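Local coordinates for protein tubulin-specific chaperone (Trypanosoma brucei, PDB 4B6W) that probably binds alpha-tubulin and microtubule plus ends as tubulin-binding cofactor B, a chaperone of which this chain is the ubiquitin-like domain, at residues S6-S10 / V34-T40; I27-K31 / Y44-Q48; S1-V5 / C72-F76. The contacts are given in a common frame with arbitrary orientation. Residue numbers count along the deposited sequence, not the author numbering.

Interaction 1 of 3, residues S6-S10 / V34-T40; sequences SLTHS and VFTHFAT
This is a buried contact between sheet and helix: strand 2-9 packs against helix 27-35 around Val34 and the chain running on to Thr40, covering 315 Å² in all. Residues 6-9 are extended strand (phi/psi -122/134 at Leu7, -141/126 at His9); Ser10 leaves it (-63/-16). Leu7 and His9 both aim CA-to-CB toward 34-40 while Thr8 aims away. CA atoms pair Leu7 with Val34 at 8.1 Å and His9 with Phe38 at 7.4 Å. In 34-40, Val34 O accepts from His37 N (2.9 Å) and Phe38 N (3.1 Å); Ala39 then turns to phi/psi 74/26. In this ubiquitin-like beta-grasp domain the sheet grips its one helix, and here Leu7 (mt) sets CD1 4.0 Å from both Val34 CG2 and His37 CD2, with its CB 3.8 Å from Phe38 CE2. The Phe38 ring (chi1 -60°, chi2 -41°) forms an offset stack with the His9 ring (chi1 -172°, chi2 -130°), centroids 4.9 Å apart and planes at 17°. Each ring also takes the other's CB over its face: His9 CB lies 3.8 Å from the Phe38 centroid, Phe38 CB 4.1 Å from that of His9. His9 NE2 donates to Thr40 OG1 at 3.2 Å (139°), and Thr40 OG1 also hydrogen-bonds Asp82.

Interaction 2 of 3, residues I27-K31 / Y44-Q48; sequences IESIK and YMQLQ
Segment 27-31 is regular helix, with phi between -57° and -68° and Lys31 N bonded to Ile27 O at 3.1 Å; residues 45-48 are extended strand, with phi/psi running from -116/136 at Met45 to -97/127 at Gln48. The short axes approach to 9.9 Å and cross at 111°, so the helix runs steeply across the strand instead of along it. The nearest CA pair is Lys31 and Met45, 7.4 Å apart. Met45 (a selenomethionine) and Leu47 point CA-to-CB toward the helix, whereas Gln46 between them points away. Leu47 (chi1 -62°, chi2 -175°) brings CD1 to 3.6 Å from Ile27 CG2, 3.8 Å from Ile30 CG2 and 3.9 Å from Lys31 CG, so one methyl meets three helix residues. Met45, with chi1 -63° and the rest of its chain trans, sets SE 3.8 Å from Lys31 CB. This packing of helix 27-35 across strand 45-50 is part of the beta-grasp core of the ubiquitin-like domain, where Leu47 also touches Ile78 and Val80 of strand 77-82. Beyond CB the Lys31 side chain is fully extended (mttt), which carries NZ to Met45 O at 2.7 Å. A water accepts from Lys31 NZ at 3.1 Å and from Leu47 N at 3.0 Å, and Asn63 OD1 is a further partner of NZ. The contact is thus amphipathic: the aliphatic stem of a buried lysine joins the apolar layer, while its ammonium group is satisfied by a backbone carbonyl, a water and an amide oxygen.

Interaction 3 of 3, residues S1-V5 / C72-F76; sequences SVVKV and CRDEF
At the start of strand 2-9, Val2 points away from 72-76, and the contact begins in earnest at Val3. Its CB is directed toward the loop, placing CG1 3.7 Å from Cys72 O and CG2 4.1 Å from Cys72 SG. The CA atoms of Lys4 and Asp74 lie 4.8 Å apart. Lys4 supplies both hydrogen bonds: Lys4 N donates to Asp74 OD1 (2.8 Å, 165°), and Lys4 O accepts from Glu75 N (2.8 Å, 172°). The carboxylate of Asp74 (chi1 -72°) thus takes a strand amide. In the ubiquitin-like fold this ties the first strand to the loop that leads into strand 77-82, its parallel neighbour. That loop holds a type II turn, Arg73 to Phe76, with Asp74 at phi/psi -59/142, Glu75 at 81/8 and only a weak Phe76 N to Arg73 O bond (3.4 Å). On the solvent side, Lys4 NZ and Glu75 OE1 form a long salt bridge, 3.7 Å. Val5 (chi1 -59°) turns CG1 to 3.9 Å from Cys72 SG and 4.2 Å from Phe76 CB.

Interactions 1 and 2 are buried and both use helix 27-35, one around Val34 and the other at its start; their centres lie about 9 Å apart. Met45 joins them, its CE 3.7 Å from Val34 CG1 and 3.0 Å from Thr40 O. Interaction 3 is only partly buried, its centre about 17 Å from that of interaction 1, yet the two share strand 2-9 and meet at Ser6 N and Phe76 O, 3.3 Å apart, a probable hydrogen bond. Chemistry follows position: a His-Phe stack combined with Leu7 packing distinguishes 6-10/34-40, aliphatic packing plus a buried ammonium marks 27-31/44-48, and one backbone and one carboxylate hydrogen bond to Lys4, with a long salt bridge at the surface, mark 1-5/72-76.

Interaction 1 of 3, residues S6-S10 / V34-T40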
ATOM      1  N   SER A   6       7.691   1.713  -2.202  1.00 25.30           N
ATOM      2  CA  SER A   6       7.147   2.633  -3.197  1.00 26.29           C
ATOM      3  C   SER A   6       5.648   2.402  -3.388  1.00 25.38           C
ATOM      4  O   SER A   6       5.110   1.398  -2.991  1.00 25.27           O
ATOM      5  CB  SER A   6       7.912   2.568  -4.529  1.00 27.87           C
ATOM      6  OG  SER A   6       8.128   1.244  -4.931  1.00 28.56           O
ATOM      7  N   LEU A   7       4.964   3.365  -3.977  1.00 26.57           N
ATOM      8  CA  LEU A   7       3.532   3.243  -4.177  1.00 26.55           C
ATOM      9  C   LEU A   7       3.271   3.371  -5.649  1.00 27.93           C
ATOM     10  O   LEU A   7       3.815   4.283  -6.312  1.00 28.77           O
ATOM     11  CB  LEU A   7       2.761   4.329  -3.455  1.00 26.69           C
ATOM     12  CG  LEU A   7       2.882   4.499  -1.953  1.00 26.27           C
ATOM     13  CD1 LEU A   7       2.087   5.745  -1.511  1.00 26.76           C
ATOM     14  CD2 LEU A   7       2.383   3.262  -1.254  1.00 25.68           C
ATOM     15  N   THR A   8       2.434   2.454  -6.130  1.00 27.22           N
ATOM     16  CA  THR A   8       1.898   2.467  -7.468  1.00 28.53           C
ATOM     17  C   THR A   8       0.358   2.508  -7.361  1.00 28.12           C
ATOM     18  O   THR A   8      -0.197   2.294  -6.294  1.00 27.78           O
ATOM     19  CB  THR A   8       2.352   1.230  -8.252  1.00 28.81           C
ATOM     20  OG1 THR A   8       1.910   0.047  -7.563  1.00 28.29           O
ATOM     21  CG2 THR A   8       3.873   1.197  -8.387  1.00 29.87           C
ATOM     22  N   HIS A   9      -0.309   2.776  -8.480  1.00 28.85           N
ATOM     23  CA  HIS A   9      -1.750   2.997  -8.489  1.00 29.17           C
ATOM     24  C   HIS A   9      -2.379   2.361  -9.711  1.00 28.37           C
ATOM     25  O   HIS A   9      -1.991   2.682 -10.802  1.00 28.84           O
ATOM     26  CB  HIS A   9      -2.033   4.511  -8.505  1.00 31.19           C
ATOM     27  CG  HIS A   9      -3.482   4.842  -8.322  1.00 33.74           C
ATOM     28  ND1 HIS A   9      -4.166   5.698  -9.162  1.00 36.60           N
ATOM     29  CD2 HIS A   9      -4.383   4.416  -7.401  1.00 33.35           C
ATOM     30  CE1 HIS A   9      -5.425   5.781  -8.760  1.00 37.76           C
ATOM     31  NE2 HIS A   9      -5.586   4.998  -7.705  1.00 35.34           N
ATOM     32  N   SER A  10      -3.381   1.507  -9.522  1.00 27.64           N
ATOM     33  CA  SER A  10      -4.013   0.764 -10.626  1.00 28.38           C
ATOM     34  C   SER A  10      -4.720   1.611 -11.689  1.00 30.44           C
ATOM     35  O   SER A  10      -5.017   1.099 -12.775  1.00 31.37           O
ATOM     36  CB  SER A  10      -5.015  -0.268 -10.087  1.00 28.42           C
ATOM     37  OG  SER A  10      -6.218   0.320  -9.632  1.00 29.53           O
ATOM     38  N   VAL A  34      -1.793   7.286   1.993  1.00 27.27           N
ATOM     39  CA  VAL A  34      -1.849   7.033   0.548  1.00 27.47           C
ATOM     40  C   VAL A  34      -2.791   8.004  -0.174  1.00 29.22           C
ATOM     41  O   VAL A  34      -2.503   8.445  -1.280  1.00 29.53           O
ATOM     42  CB  VAL A  34      -2.216   5.561   0.243  1.00 26.86           C
ATOM     43  CG1 VAL A  34      -2.440   5.358  -1.242  1.00 27.96           C
ATOM     44  CG2 VAL A  34      -1.104   4.647   0.705  1.00 25.77           C
ATOM     45  N   PHE A  35      -3.899   8.361   0.475  1.00 31.20           N
ATOM     46  CA  PHE A  35      -4.859   9.339  -0.069  1.00 33.31           C
ATOM     47  C   PHE A  35      -4.215  10.685  -0.386  1.00 33.87           C
ATOM     48  O   PHE A  35      -4.625  11.364  -1.319  1.00 35.05           O
ATOM     49  CB  PHE A  35      -6.019   9.538   0.916  1.00 35.33           C
ATOM     50  CG  PHE A  35      -7.040  10.559   0.471  1.00 37.99           C
ATOM     51  CD1 PHE A  35      -6.855  11.916   0.745  1.00 39.75           C
ATOM     52  CD2 PHE A  35      -8.178  10.163  -0.203  1.00 39.44           C
ATOM     53  CE1 PHE A  35      -7.796  12.883   0.345  1.00 42.87           C
ATOM     54  CE2 PHE A  35      -9.142  11.110  -0.609  1.00 42.92           C
ATOM     55  CZ  PHE A  35      -8.947  12.481  -0.329  1.00 44.47           C
ATOM     56  N   THR A  36      -3.200  11.063   0.388  1.00 33.59           N
ATOM     57  CA  THR A  36      -2.465  12.326   0.136  1.00 35.11           C
ATOM     58  C   THR A  36      -1.751  12.331  -1.250  1.00 35.51           C
ATOM     59  O   THR A  36      -1.517  13.384  -1.824  1.00 37.57           O
ATOM     60  CB  THR A  36      -1.498  12.710   1.318  1.00 34.29           C
ATOM     61  OG1 THR A  36      -0.374  11.843   1.369  1.00 32.19           O
ATOM     62  CG2 THR A  36      -2.218  12.608   2.652  1.00 34.65           C
ATOM     63  N   HIS A  37      -1.463  11.153  -1.793  1.00 34.52           N
ATOM     64  CA  HIS A  37      -0.826  11.036  -3.107  1.00 35.36           C
ATOM     65  C   HIS A  37      -1.787  10.714  -4.255  1.00 36.07           C
ATOM     66  O   HIS A  37      -1.677  11.296  -5.311  1.00 38.19           O
ATOM     67  CB  HIS A  37       0.276   9.960  -3.071  1.00 33.39           C
ATOM     68  CG  HIS A  37       1.342  10.218  -2.047  1.00 33.01           C
ATOM     69  ND1 HIS A  37       2.293  11.205  -2.194  1.00 34.80           N
ATOM     70  CD2 HIS A  37       1.584   9.635  -0.851  1.00 31.97           C
ATOM     71  CE1 HIS A  37       3.089  11.197  -1.140  1.00 34.37           C
ATOM     72  NE2 HIS A  37       2.684  10.251  -0.311  1.00 32.27           N
ATOM     73  N   PHE A  38      -2.702   9.777  -4.060  1.00 35.64           N
ATOM     74  CA  PHE A  38      -3.552   9.329  -5.164  1.00 37.97           C
ATOM     75  C   PHE A  38      -5.013   9.805  -5.111  1.00 40.97           C
ATOM     76  O   PHE A  38      -5.625  10.051  -6.175  1.00 44.15           O
ATOM     77  CB  PHE A  38      -3.443   7.816  -5.346  1.00 36.94           C
ATOM     78  CG  PHE A  38      -2.035   7.354  -5.647  1.00 35.77           C
ATOM     79  CD1 PHE A  38      -1.209   8.061  -6.516  1.00 38.36           C
ATOM     80  CD2 PHE A  38      -1.531   6.234  -5.071  1.00 34.17           C
ATOM     81  CE1 PHE A  38       0.122   7.627  -6.775  1.00 37.43           C
ATOM     82  CE2 PHE A  38      -0.230   5.815  -5.352  1.00 34.10           C
ATOM     83  CZ  PHE A  38       0.581   6.527  -6.212  1.00 34.79           C
ATOM     84  N   ALA A  39      -5.555   9.975  -3.911  1.00 40.96           N
ATOM     85  CA  ALA A  39      -6.856  10.639  -3.741  1.00 44.48           C
ATOM     86  C   ALA A  39      -8.031   9.767  -4.175  1.00 45.28           C
ATOM     87  O   ALA A  39      -9.055  10.292  -4.562  1.00 48.04           O
ATOM     88  CB  ALA A  39      -6.897  12.024  -4.477  1.00 46.34           C
ATOM     89  N   THR A  40      -7.843   8.442  -4.133  1.00 44.76           N
ATOM     90  CA  THR A  40      -8.942   7.470  -4.094  1.00 44.89           C
ATOM     91  C   THR A  40      -9.427   7.499  -2.661  1.00 44.00           C
ATOM     92  O   THR A  40      -8.593   7.418  -1.759  1.00 42.17           O
ATOM     93  CB  THR A  40      -8.456   6.000  -4.366  1.00 43.25           C
ATOM     94  OG1 THR A  40      -7.775   5.927  -5.621  1.00 43.38           O
ATOM     95  CG2 THR A  40      -9.648   5.009  -4.392  1.00 44.67           C
TER

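Interaction 2 of 3, residues I27-K31 / Y44-Q48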
ATOM      1  N   ILE A  27      -3.054  -1.195   8.323  1.00 29.29           N
ATOM      2  CA  ILE A  27      -3.285  -0.914   6.907  1.00 28.71           C
ATOM      3  C   ILE A  27      -4.252   0.241   6.705  1.00 29.63           C
ATOM      4  O   ILE A  27      -4.125   0.987   5.755  1.00 29.31           O
ATOM      5  CB  ILE A  27      -3.802  -2.160   6.143  1.00 28.95           C
ATOM      6  CG1 ILE A  27      -2.735  -3.272   6.198  1.00 28.52           C
ATOM      7  CG2 ILE A  27      -4.181  -1.783   4.727  1.00 27.17           C
ATOM      8  CD1 ILE A  27      -1.377  -2.860   5.624  1.00 26.61           C
ATOM      9  N   GLU A  28      -5.206   0.410   7.604  1.00 32.70           N
ATOM     10  CA  GLU A  28      -6.138   1.546   7.496  1.00 35.36           C
ATOM     11  C   GLU A  28      -5.448   2.905   7.596  1.00 33.87           C
ATOM     12  O   GLU A  28      -5.851   3.867   6.926  1.00 33.84           O
ATOM     13  CB  GLU A  28      -7.143   1.483   8.631  1.00 39.74           C
ATOM     14  CG  GLU A  28      -8.143   2.611   8.666  1.00 43.28           C
ATOM     15  CD  GLU A  28      -9.116   2.448   9.823  1.00 48.53           C
ATOM     16  OE1 GLU A  28      -9.506   1.278  10.090  1.00 50.96           O
ATOM     17  OE2 GLU A  28      -9.464   3.475  10.471  1.00 51.14           O
ATOM     18  N   SER A  29      -4.466   3.001   8.490  1.00 32.25           N
ATOM     19  CA  SER A  29      -3.748   4.260   8.683  1.00 31.11           C
ATOM     20  C   SER A  29      -2.924   4.538   7.429  1.00 29.45           C
ATOM     21  O   SER A  29      -2.822   5.679   7.002  1.00 29.20           O
ATOM     22  CB  SER A  29      -2.857   4.198   9.925  1.00 31.24           C
ATOM     23  OG  SER A  29      -1.734   3.357   9.721  1.00 29.94           O
ATOM     24  N   ILE A  30      -2.393   3.476   6.811  1.00 27.85           N
ATOM     25  CA  ILE A  30      -1.577   3.602   5.594  1.00 26.07           C
ATOM     26  C   ILE A  30      -2.407   4.122   4.418  1.00 26.52           C
ATOM     27  O   ILE A  30      -1.945   4.994   3.676  1.00 25.90           O
ATOM     28  CB  ILE A  30      -0.888   2.263   5.219  1.00 24.64           C
ATOM     29  CG1 ILE A  30       0.163   1.900   6.265  1.00 24.09           C
ATOM     30  CG2 ILE A  30      -0.253   2.311   3.822  1.00 23.65           C
ATOM     31  CD1 ILE A  30       0.635   0.472   6.134  1.00 23.48           C
ATOM     32  N   LYS A  31      -3.626   3.615   4.272  1.00 27.44           N
ATOM     33  CA  LYS A  31      -4.547   4.091   3.230  1.00 28.51           C
ATOM     34  C   LYS A  31      -4.844   5.602   3.351  1.00 30.20           C
ATOM     35  O   LYS A  31      -5.068   6.291   2.341  1.00 30.13           O
ATOM     36  CB  LYS A  31      -5.867   3.318   3.293  1.00 29.89           C
ATOM     37  CG  LYS A  31      -5.775   1.858   2.871  1.00 29.76           C
ATOM     38  CD  LYS A  31      -7.146   1.153   2.809  1.00 31.73           C
ATOM     39  CE  LYS A  31      -6.957  -0.347   2.462  1.00 31.24           C
ATOM     40  NZ  LYS A  31      -8.249  -1.115   2.257  1.00 32.91           N
ATOM     41  N   TYR A  44     -12.447   2.773  -0.997  1.00 44.55           N
ATOM     42  CA  TYR A  44     -12.392   2.200  -2.345  1.00 44.67           C
ATOM     43  C   TYR A  44     -10.984   1.794  -2.759  1.00 41.43           C
ATOM     44  O   TYR A  44     -10.671   1.747  -3.953  1.00 40.09           O
ATOM     45  CB  TYR A  44     -12.963   3.203  -3.351  1.00 47.18           C
ATOM     46  CG  TYR A  44     -14.431   3.432  -3.163  1.00 50.98           C
ATOM     47  CD1 TYR A  44     -15.344   2.399  -3.351  1.00 53.48           C
ATOM     48  CD2 TYR A  44     -14.915   4.679  -2.776  1.00 53.65           C
ATOM     49  CE1 TYR A  44     -16.729   2.613  -3.154  1.00 57.96           C
ATOM     50  CE2 TYR A  44     -16.273   4.900  -2.581  1.00 57.70           C
ATOM     51  CZ  TYR A  44     -17.169   3.868  -2.772  1.00 59.99           C
ATOM     52  OH  TYR A  44     -18.517   4.111  -2.582  1.00 67.99           O
HETATM   53  N   MSE A  45     -10.138   1.517  -1.766  1.00 40.14           N
HETATM   54  CA  MSE A  45      -8.786   1.021  -1.991  1.00 37.60           C
HETATM   55  C   MSE A  45      -8.638  -0.372  -1.434  1.00 35.37           C
HETATM   56  O   MSE A  45      -9.046  -0.656  -0.292  1.00 35.13           O
HETATM   57  CB  MSE A  45      -7.753   1.835  -1.255  1.00 38.38           C
HETATM   58  CG  MSE A  45      -7.584   3.262  -1.618  1.00 42.46           C
HETATM   59 SE   MSE A  45      -6.071   3.944  -0.470  1.00 50.63          SE
HETATM   60  CE  MSE A  45      -6.118   5.858  -1.004  1.00 46.05           C
ATOM     61  N   GLN A  46      -8.002  -1.218  -2.238  1.00 32.70           N
ATOM     62  CA  GLN A  46      -7.331  -2.404  -1.745  1.00 30.93           C
ATOM     63  C   GLN A  46      -5.846  -2.178  -1.918  1.00 28.39           C
ATOM     64  O   GLN A  46      -5.431  -1.604  -2.908  1.00 27.66           O
ATOM     65  CB  GLN A  46      -7.770  -3.626  -2.535  1.00 31.41           C
ATOM     66  CG  GLN A  46      -9.197  -3.997  -2.261  1.00 33.44           C
ATOM     67  CD  GLN A  46      -9.649  -5.295  -2.919  1.00 34.57           C
ATOM     68  OE1 GLN A  46     -10.824  -5.635  -2.824  1.00 37.61           O
ATOM     69  NE2 GLN A  46      -8.749  -6.003  -3.598  1.00 32.45           N
ATOM     70  N   LEU A  47      -5.059  -2.603  -0.926  1.00 27.37           N
ATOM     71  CA  LEU A  47      -3.584  -2.578  -0.973  1.00 25.14           C
ATOM     72  C   LEU A  47      -3.010  -3.990  -1.262  1.00 24.93           C
ATOM     73  O   LEU A  47      -3.224  -4.930  -0.507  1.00 26.02           O
ATOM     74  CB  LEU A  47      -3.000  -1.993   0.330  1.00 24.22           C
ATOM     75  CG  LEU A  47      -3.336  -0.517   0.738  1.00 24.29           C
ATOM     76  CD1 LEU A  47      -2.549  -0.114   1.999  1.00 22.78           C
ATOM     77  CD2 LEU A  47      -3.145   0.552  -0.381  1.00 22.69           C
ATOM     78  N   GLN A  48      -2.319  -4.108  -2.398  1.00 24.25           N
ATOM     79  CA  GLN A  48      -1.607  -5.308  -2.822  1.00 23.98           C
ATOM     80  C   GLN A  48      -0.120  -5.145  -2.430  1.00 23.02           C
ATOM     81  O   GLN A  48       0.488  -4.144  -2.779  1.00 22.41           O
ATOM     82  CB  GLN A  48      -1.731  -5.436  -4.361  1.00 24.19           C
ATOM     83  CG  GLN A  48      -1.028  -6.653  -4.966  1.00 24.48           C
ATOM     84  CD  GLN A  48      -1.054  -6.658  -6.471  1.00 25.07           C
ATOM     85  OE1 GLN A  48      -1.596  -5.756  -7.108  1.00 25.20           O
ATOM     86  NE2 GLN A  48      -0.442  -7.675  -7.058  1.00 26.05           N
TER
HETATM   87  O   HOH W   1      -6.763  -3.641   1.253  1.00 23.68           O

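Interaction 3 of 3, residues S1-V5 / C72-F76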
ATOM      1  N   SER A   1      11.841  -2.281  12.229  1.00 41.96           N
ATOM      2  CA  SER A   1      10.725  -1.451  12.811  1.00 40.83           C
ATOM      3  C   SER A   1      10.045  -0.427  11.853  1.00 37.57           C
ATOM      4  O   SER A   1       8.883  -0.072  12.069  1.00 36.18           O
ATOM      5  CB  SER A   1      11.228  -0.738  14.047  1.00 44.06           C
ATOM      6  OG  SER A   1      10.177  -0.137  14.780  1.00 45.09           O
ATOM      7  N   VAL A   2      10.750   0.045  10.814  1.00 35.60           N
ATOM      8  CA  VAL A   2      10.153   0.894   9.764  1.00 32.17           C
ATOM      9  C   VAL A   2      10.638   0.422   8.387  1.00 31.70           C
ATOM     10  O   VAL A   2      11.777  -0.004   8.266  1.00 33.55           O
ATOM     11  CB  VAL A   2      10.548   2.398   9.933  1.00 32.15           C
ATOM     12  CG1 VAL A   2      10.216   3.220   8.663  1.00 30.21           C
ATOM     13  CG2 VAL A   2       9.859   3.030  11.159  1.00 32.02           C
ATOM     14  N   VAL A   3       9.799   0.524   7.356  1.00 29.74           N
ATOM     15  CA  VAL A   3      10.161   0.119   5.990  1.00 29.72           C
ATOM     16  C   VAL A   3      10.092   1.253   4.980  1.00 29.01           C
ATOM     17  O   VAL A   3       9.295   2.170   5.118  1.00 28.39           O
ATOM     18  CB  VAL A   3       9.266  -1.047   5.459  1.00 29.40           C
ATOM     19  CG1 VAL A   3       9.680  -2.374   6.127  1.00 30.67           C
ATOM     20  CG2 VAL A   3       7.768  -0.750   5.659  1.00 27.68           C
ATOM     21  N   LYS A   4      10.960   1.174   3.980  1.00 29.80           N
ATOM     22  CA  LYS A   4      10.942   2.041   2.817  1.00 30.14           C
ATOM     23  C   LYS A   4      10.270   1.278   1.681  1.00 28.73           C
ATOM     24  O   LYS A   4      10.779   0.238   1.270  1.00 29.59           O
ATOM     25  CB  LYS A   4      12.377   2.400   2.397  1.00 33.30           C
ATOM     26  CG  LYS A   4      12.467   3.457   1.297  1.00 34.35           C
ATOM     27  CD  LYS A   4      13.934   3.763   0.922  1.00 37.72           C
ATOM     28  CE  LYS A   4      14.459   2.779  -0.107  1.00 39.16           C
ATOM     29  NZ  LYS A   4      15.375   3.423  -1.076  1.00 43.00           N
ATOM     30  N   VAL A   5       9.134   1.779   1.183  1.00 26.31           N
ATOM     31  CA  VAL A   5       8.434   1.152   0.056  1.00 24.76           C
ATOM     32  C   VAL A   5       8.114   2.184  -1.034  1.00 25.03           C
ATOM     33  O   VAL A   5       8.266   3.387  -0.839  1.00 24.56           O
ATOM     34  CB  VAL A   5       7.130   0.429   0.528  1.00 22.95           C
ATOM     35  CG1 VAL A   5       7.474  -0.607   1.525  1.00 23.00           C
ATOM     36  CG2 VAL A   5       6.111   1.412   1.153  1.00 22.06           C
ATOM     37  N   CYS A  72       6.160  -7.305   5.386  1.00 33.25           N
ATOM     38  CA  CYS A  72       6.699  -6.267   4.518  1.00 32.39           C
ATOM     39  C   CYS A  72       8.172  -5.942   4.829  1.00 33.54           C
ATOM     40  O   CYS A  72       8.591  -5.958   5.992  1.00 34.37           O
ATOM     41  CB  CYS A  72       5.845  -5.027   4.596  1.00 30.86           C
ATOM     42  SG  CYS A  72       6.273  -3.782   3.386  1.00 30.11           S
ATOM     43  N   ARG A  73       8.949  -5.688   3.776  1.00 33.56           N
ATOM     44  CA  ARG A  73      10.371  -5.408   3.902  1.00 35.99           C
ATOM     45  C   ARG A  73      10.703  -4.187   3.082  1.00 33.99           C
ATOM     46  O   ARG A  73       9.879  -3.720   2.288  1.00 31.72           O
ATOM     47  CB  ARG A  73      11.232  -6.575   3.409  1.00 40.23           C
ATOM     48  CG  ARG A  73      10.916  -7.958   4.013  1.00 45.15           C
ATOM     49  CD  ARG A  73      11.151  -8.043   5.526  1.00 49.52           C
ATOM     50  NE  ARG A  73      10.877  -9.387   6.049  1.00 53.60           N
ATOM     51  CZ  ARG A  73      11.685 -10.440   5.887  1.00 59.67           C
ATOM     52  NH1 ARG A  73      12.839 -10.335   5.207  1.00 61.68           N
ATOM     53  NH2 ARG A  73      11.342 -11.622   6.403  1.00 62.93           N
ATOM     54  N   ASP A  74      11.917  -3.674   3.261  1.00 34.47           N
ATOM     55  CA  ASP A  74      12.381  -2.566   2.446  1.00 34.02           C
ATOM     56  C   ASP A  74      12.360  -2.966   0.969  1.00 33.61           C
ATOM     57  O   ASP A  74      12.676  -4.115   0.612  1.00 34.12           O
ATOM     58  CB  ASP A  74      13.795  -2.140   2.837  1.00 36.37           C
ATOM     59  CG  ASP A  74      13.851  -1.434   4.170  1.00 36.62           C
ATOM     60  OD1 ASP A  74      13.160  -0.444   4.365  1.00 35.74           O
ATOM     61  OD2 ASP A  74      14.602  -1.866   5.053  1.00 40.05           O
ATOM     62  N   GLU A  75      11.981  -2.004   0.135  1.00 31.97           N
ATOM     63  CA  GLU A  75      12.035  -2.093  -1.322  1.00 32.31           C
ATOM     64  C   GLU A  75      10.854  -2.844  -1.907  1.00 29.81           C
ATOM     65  O   GLU A  75      10.803  -3.102  -3.107  1.00 30.11           O
ATOM     66  CB  GLU A  75      13.374  -2.667  -1.820  1.00 35.84           C
ATOM     67  CG  GLU A  75      14.652  -2.265  -1.009  1.00 39.73           C
ATOM     68  CD  GLU A  75      14.794  -0.753  -0.786  1.00 42.19           C
ATOM     69  OE1 GLU A  75      14.232   0.001  -1.630  1.00 41.46           O
ATOM     70  OE2 GLU A  75      15.481  -0.321   0.217  1.00 44.63           O
ATOM     71  N   PHE A  76       9.888  -3.165  -1.052  1.00 28.36           N
ATOM     72  CA  PHE A  76       8.630  -3.780  -1.449  1.00 26.39           C
ATOM     73  C   PHE A  76       7.746  -2.692  -2.042  1.00 25.90           C
ATOM     74  O   PHE A  76       8.048  -1.513  -1.865  1.00 25.35           O
ATOM     75  CB  PHE A  76       7.925  -4.412  -0.246  1.00 25.47           C
ATOM     76  CG  PHE A  76       8.373  -5.814   0.079  1.00 26.49           C
ATOM     77  CD1 PHE A  76       9.664  -6.237  -0.168  1.00 28.02           C
ATOM     78  CD2 PHE A  76       7.497  -6.693   0.685  1.00 26.61           C
ATOM     79  CE1 PHE A  76      10.062  -7.525   0.153  1.00 29.86           C
ATOM     80  CE2 PHE A  76       7.891  -7.981   1.033  1.00 28.24           C
ATOM     81  CZ  PHE A  76       9.171  -8.396   0.760  1.00 29.85           C
TER